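Local coordinates for inositol monophosphatase family protein (Staphylococcus aureus subsp. aureus MSSA476, PDB 4I3Y) that probably hydrolyses inositol monophosphates to inositol and phosphate in a magnesium-dependent reaction that lithium inhibits, at residues E70-A75 / N80-N85; K259-N262 / G266-K269. All blocks are in the same frame, centred on the assembly; numbering follows the deposited sequence.

How the contacts relate
Along the chain, contact 1 comes first: it closes the loop that leaves strand 72-75, passes the magnesium ligand Glu76 and turns at 80-83 before entering strand 89-97. It ties this loop to the edge strand of the seven-stranded mixed sheet. Contact 2 opens only much later, where the last helix, 254-262, ends and a short link brings the C-terminal tail back beside its final turn, next to helix 172-181. The two loops follow in series and neither nest nor cross. The centres of contact 1 and contact 2 lie about 33 Å apart and the nearest atoms of contact 1 and contact 2 about 20 Å apart, so they secure separate parts of the alpha/beta fold.

Contact 1. Residues E70-A75 / N80-N85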
# COMPACT_ATOMS: atom_id res chain seq x y z
N GLU A 70 -32.50 0.63 -20.24
CA GLU A 70 -33.37 0.03 -19.20
C GLU A 70 -32.62 -0.08 -17.89
O GLU A 70 -33.22 -0.24 -16.84
CB GLU A 70 -33.79 -1.42 -19.55
CG GLU A 70 -34.50 -1.60 -20.87
CD GLU A 70 -35.61 -0.59 -21.04
OE1 GLU A 70 -35.42 0.35 -21.85
OE2 GLU A 70 -36.64 -0.71 -20.34
N HIS A 71 -31.29 -0.10 -17.97
CA HIS A 71 -30.48 -0.51 -16.81
C HIS A 71 -30.51 0.60 -15.74
O HIS A 71 -30.52 1.76 -16.06
CB HIS A 71 -29.05 -0.90 -17.25
CG HIS A 71 -29.00 -2.21 -17.97
ND1 HIS A 71 -27.95 -3.10 -17.85
CD2 HIS A 71 -29.87 -2.78 -18.83
CE1 HIS A 71 -28.19 -4.17 -18.57
NE2 HIS A 71 -29.35 -4.01 -19.18
N GLN A 72 -30.59 0.23 -14.47
CA GLN A 72 -30.56 1.29 -13.44
C GLN A 72 -29.15 1.44 -12.71
O GLN A 72 -28.40 0.48 -12.67
CB GLN A 72 -31.69 1.06 -12.47
CG GLN A 72 -32.95 1.83 -12.88
CD GLN A 72 -33.93 1.88 -11.72
OE1 GLN A 72 -34.40 0.82 -11.27
NE2 GLN A 72 -34.19 3.10 -11.16
N LEU A 73 -28.85 2.62 -12.19
CA LEU A 73 -27.56 2.92 -11.54
C LEU A 73 -27.69 3.27 -10.04
O LEU A 73 -28.35 4.29 -9.66
CB LEU A 73 -26.80 4.02 -12.31
CG LEU A 73 -25.47 4.49 -11.72
CD1 LEU A 73 -24.45 3.33 -11.80
CD2 LEU A 73 -24.96 5.66 -12.50
N LEU A 74 -27.12 2.43 -9.19
CA LEU A 74 -26.92 2.80 -7.78
C LEU A 74 -25.47 3.30 -7.60
O LEU A 74 -24.54 2.52 -7.80
CB LEU A 74 -27.21 1.59 -6.89
CG LEU A 74 -26.95 1.59 -5.35
CD1 LEU A 74 -27.36 2.89 -4.77
CD2 LEU A 74 -27.68 0.47 -4.65
N ALA A 75 -25.25 4.57 -7.28
CA ALA A 75 -23.88 5.10 -7.27
C ALA A 75 -23.63 6.13 -6.18
O ALA A 75 -24.56 6.91 -5.77
CB ALA A 75 -23.51 5.70 -8.62
N ASN A 80 -29.96 7.82 -4.61
CA ASN A 80 -30.42 6.56 -5.09
C ASN A 80 -31.78 6.18 -4.55
O ASN A 80 -32.04 4.99 -4.40
CB ASN A 80 -29.41 5.53 -4.67
CG ASN A 80 -28.03 5.87 -5.22
OD1 ASN A 80 -27.12 6.27 -4.46
ND2 ASN A 80 -27.88 5.79 -6.55
N ALA A 81 -32.60 7.20 -4.24
CA ALA A 81 -33.95 7.03 -3.64
C ALA A 81 -34.84 6.15 -4.49
O ALA A 81 -35.52 5.30 -3.96
CB ALA A 81 -34.64 8.38 -3.34
N MET A 82 -34.77 6.35 -5.81
CA MET A 82 -35.46 5.54 -6.83
C MET A 82 -35.09 4.04 -7.00
O MET A 82 -35.71 3.35 -7.81
CB MET A 82 -35.34 6.25 -8.19
CG MET A 82 -34.04 6.00 -8.97
SD MET A 82 -32.47 6.67 -8.31
CE MET A 82 -31.55 6.76 -9.87
N ILE A 83 -34.09 3.53 -6.27
CA ILE A 83 -33.62 2.14 -6.44
C ILE A 83 -34.35 1.18 -5.49
O ILE A 83 -34.32 1.39 -4.27
CB ILE A 83 -32.09 1.96 -6.20
CG1 ILE A 83 -31.25 2.94 -7.06
CG2 ILE A 83 -31.68 0.49 -6.37
CD1 ILE A 83 -31.41 2.73 -8.55
N THR A 84 -34.96 0.14 -6.03
CA THR A 84 -35.76 -0.78 -5.20
C THR A 84 -35.26 -2.22 -5.15
O THR A 84 -34.25 -2.58 -5.78
CB THR A 84 -37.24 -0.82 -5.67
OG1 THR A 84 -37.28 -0.99 -7.10
CG2 THR A 84 -37.98 0.44 -5.24
N ASN A 85 -35.99 -3.01 -4.36
CA ASN A 85 -35.85 -4.46 -4.19
C ASN A 85 -35.96 -5.26 -5.50
O ASN A 85 -35.33 -6.30 -5.64
CB ASN A 85 -36.92 -4.94 -3.18
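Ile83 sets CG1 anti to its carbonyl carbon (chi1 -53°), and a further bend at chi2 carries CD1 to the backbone of strand 72-75, while Gln72, extended beyond CG (chi2 -165°), reaches from that strand toward the turn. The two segments belong to one loop connection of the inositol monophosphatase alpha/beta fold: 72-75 is an edge strand of the seven-stranded mixed sheet, and 80-83 forms a type I beta turn, closed by the bond from Ile83 N to Asn80 O at 3.1 Å. Ile83 CD1 lies 3.6 Å from Leu73 O and 3.8 Å from Gln72 NE2, an apolar methyl close to both a strand carbonyl and a side-chain amide. The Gln72 side chain runs antiparallel to those of Ile83 and Met82, passing alongside both, and its NE2 comes within 3.6 Å of Met82 CG. Leu74 CB meets Ile83 CG1 more loosely, at 4.3 Å. Asn80, first residue of the turn, points its CB toward the strand. The turn lies against one side of the strand; Leu73 points away from it and packs on Phe60 and Leu64 of helix 51-67. Gln72 and Leu74 make backbone hydrogen bonds to strand 89-97, and Leu73 O accepts one from Lys78 NZ within the connection. The next residue, Glu76, is a magnesium ligand, and the side chain of Ala75 lies about 9 Å from a bound magnesium ion, which places the end of the strand close to the metal site. Met82, on the rim of the contact, bends at chi2 (-68°), which brings its terminal methyl CE to 4.0 Å from Leu73 O.

Contact 2. Residues K259-N262 / G266-K269; sequences KILN and GYQK
Leu261 and Tyr267 carry the apolar part of this contact, in which the last turn of helix 254-262 meets the tail that doubles back beside it. Their side chains meet at a slant, with Leu261 CD2 resting 4.0 Å from Tyr267 CB. The polar part gathers on one backbone oxygen. Gly266 CA offers a CA-H...O contact to Leu261 O at 3.2 Å, with an angle of 138° at the hydrogen, and Tyr267 N also lies near this carbonyl, but at an angle too poor for a hydrogen bond. The same oxygen, Leu261 O, sits at the edge of the Tyr267 ring, in its plane, 3.6 Å from CD2 and 3.5 Å from CB of Tyr267. This edge-on fit follows from chi1 of 58°, which seats Tyr267 CG between its own backbone N and carbonyl carbon and stands the ring alongside the helix end. The backbone of Gly266 has a positive phi (89°), in a conformation that would press a beta carbon against the preceding carbonyl oxygen; glycine, without a beta carbon, avoids this.

Among interactions with the surroundings, the backbone of Tyr267 is hydrogen-bonded to Asn171. Asn262 ND2 donates to Leu233 O, joining the helix end to the loop after strand 229-232. A tetraethylene glycol, probably from the crystallisation liquor, lies beside Asn262 and accepts a hydrogen bond from Gln268 N. This is a helix C-terminus with the chain folding back beside its last turn, packed by Tyr267 against Thr174 of helix 172-181 and the loop residues Thr209, Leu233 and Pro245, at the C-terminal end of the inositol monophosphatase fold.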
# COMPACT_ATOMS: atom_id res chain seq x y z
N LYS A 259 -14.44 -14.29 15.12
CA LYS A 259 -14.54 -14.56 16.55
C LYS A 259 -13.74 -13.49 17.35
O LYS A 259 -14.23 -12.98 18.35
CB LYS A 259 -14.21 -16.01 16.88
CG LYS A 259 -12.76 -16.25 17.17
CD LYS A 259 -12.55 -17.06 18.46
CE LYS A 259 -11.24 -17.88 18.37
NZ LYS A 259 -10.11 -17.01 17.94
N ILE A 260 -12.55 -13.12 16.89
CA ILE A 260 -11.83 -11.94 17.48
C ILE A 260 -12.68 -10.64 17.47
O ILE A 260 -12.72 -9.89 18.44
CB ILE A 260 -10.48 -11.66 16.80
CG1 ILE A 260 -9.52 -12.79 17.06
CG2 ILE A 260 -9.82 -10.40 17.35
CD1 ILE A 260 -8.32 -12.77 16.11
N LEU A 261 -13.31 -10.33 16.35
CA LEU A 261 -14.08 -9.09 16.26
C LEU A 261 -15.24 -9.09 17.27
O LEU A 261 -15.67 -8.02 17.72
CB LEU A 261 -14.68 -8.92 14.83
CG LEU A 261 -13.74 -8.43 13.73
CD1 LEU A 261 -14.36 -8.68 12.36
CD2 LEU A 261 -13.33 -6.97 13.93
N ASN A 262 -15.84 -10.25 17.51
CA ASN A 262 -17.06 -10.31 18.26
C ASN A 262 -16.80 -10.61 19.78
O ASN A 262 -17.73 -10.49 20.60
CB ASN A 262 -18.02 -11.33 17.62
CG ASN A 262 -18.55 -10.86 16.26
OD1 ASN A 262 -19.03 -9.72 16.12
ND2 ASN A 262 -18.49 -11.73 15.26
N GLY A 266 -17.57 -7.26 21.52
CA GLY A 266 -17.40 -6.78 20.12
C GLY A 266 -16.45 -5.62 19.84
O GLY A 266 -15.59 -5.30 20.65
N TYR A 267 -16.57 -4.97 18.67
CA TYR A 267 -15.41 -4.25 18.16
C TYR A 267 -15.61 -2.76 18.19
O TYR A 267 -14.74 -2.00 17.81
CB TYR A 267 -15.08 -4.73 16.73
CG TYR A 267 -16.25 -4.52 15.83
CD1 TYR A 267 -16.51 -3.24 15.28
CD2 TYR A 267 -17.16 -5.57 15.56
CE1 TYR A 267 -17.62 -3.02 14.47
CE2 TYR A 267 -18.25 -5.36 14.74
CZ TYR A 267 -18.45 -4.08 14.19
OH TYR A 267 -19.51 -3.88 13.39
N GLN A 268 -16.79 -2.33 18.63
CA GLN A 268 -17.12 -0.90 18.70
C GLN A 268 -16.32 -0.24 19.83
O GLN A 268 -15.91 -0.90 20.83
CB GLN A 268 -18.64 -0.70 18.92
CG GLN A 268 -19.57 -1.35 17.88
CD GLN A 268 -19.58 -0.56 16.58
OE1 GLN A 268 -19.11 0.59 16.56
NE2 GLN A 268 -20.07 -1.16 15.50
N LYS A 269 -16.09 1.05 19.72
CA LYS A 269 -15.32 1.78 20.75
C LYS A 269 -16.07 1.75 22.12
O LYS A 269 -15.49 1.54 23.21
CB LYS A 269 -15.08 3.20 20.24
CG LYS A 269 -14.15 3.30 19.03
CD LYS A 269 -12.72 3.66 19.45
CE LYS A 269 -11.90 4.41 18.39
NZ LYS A 269 -12.69 5.47 17.71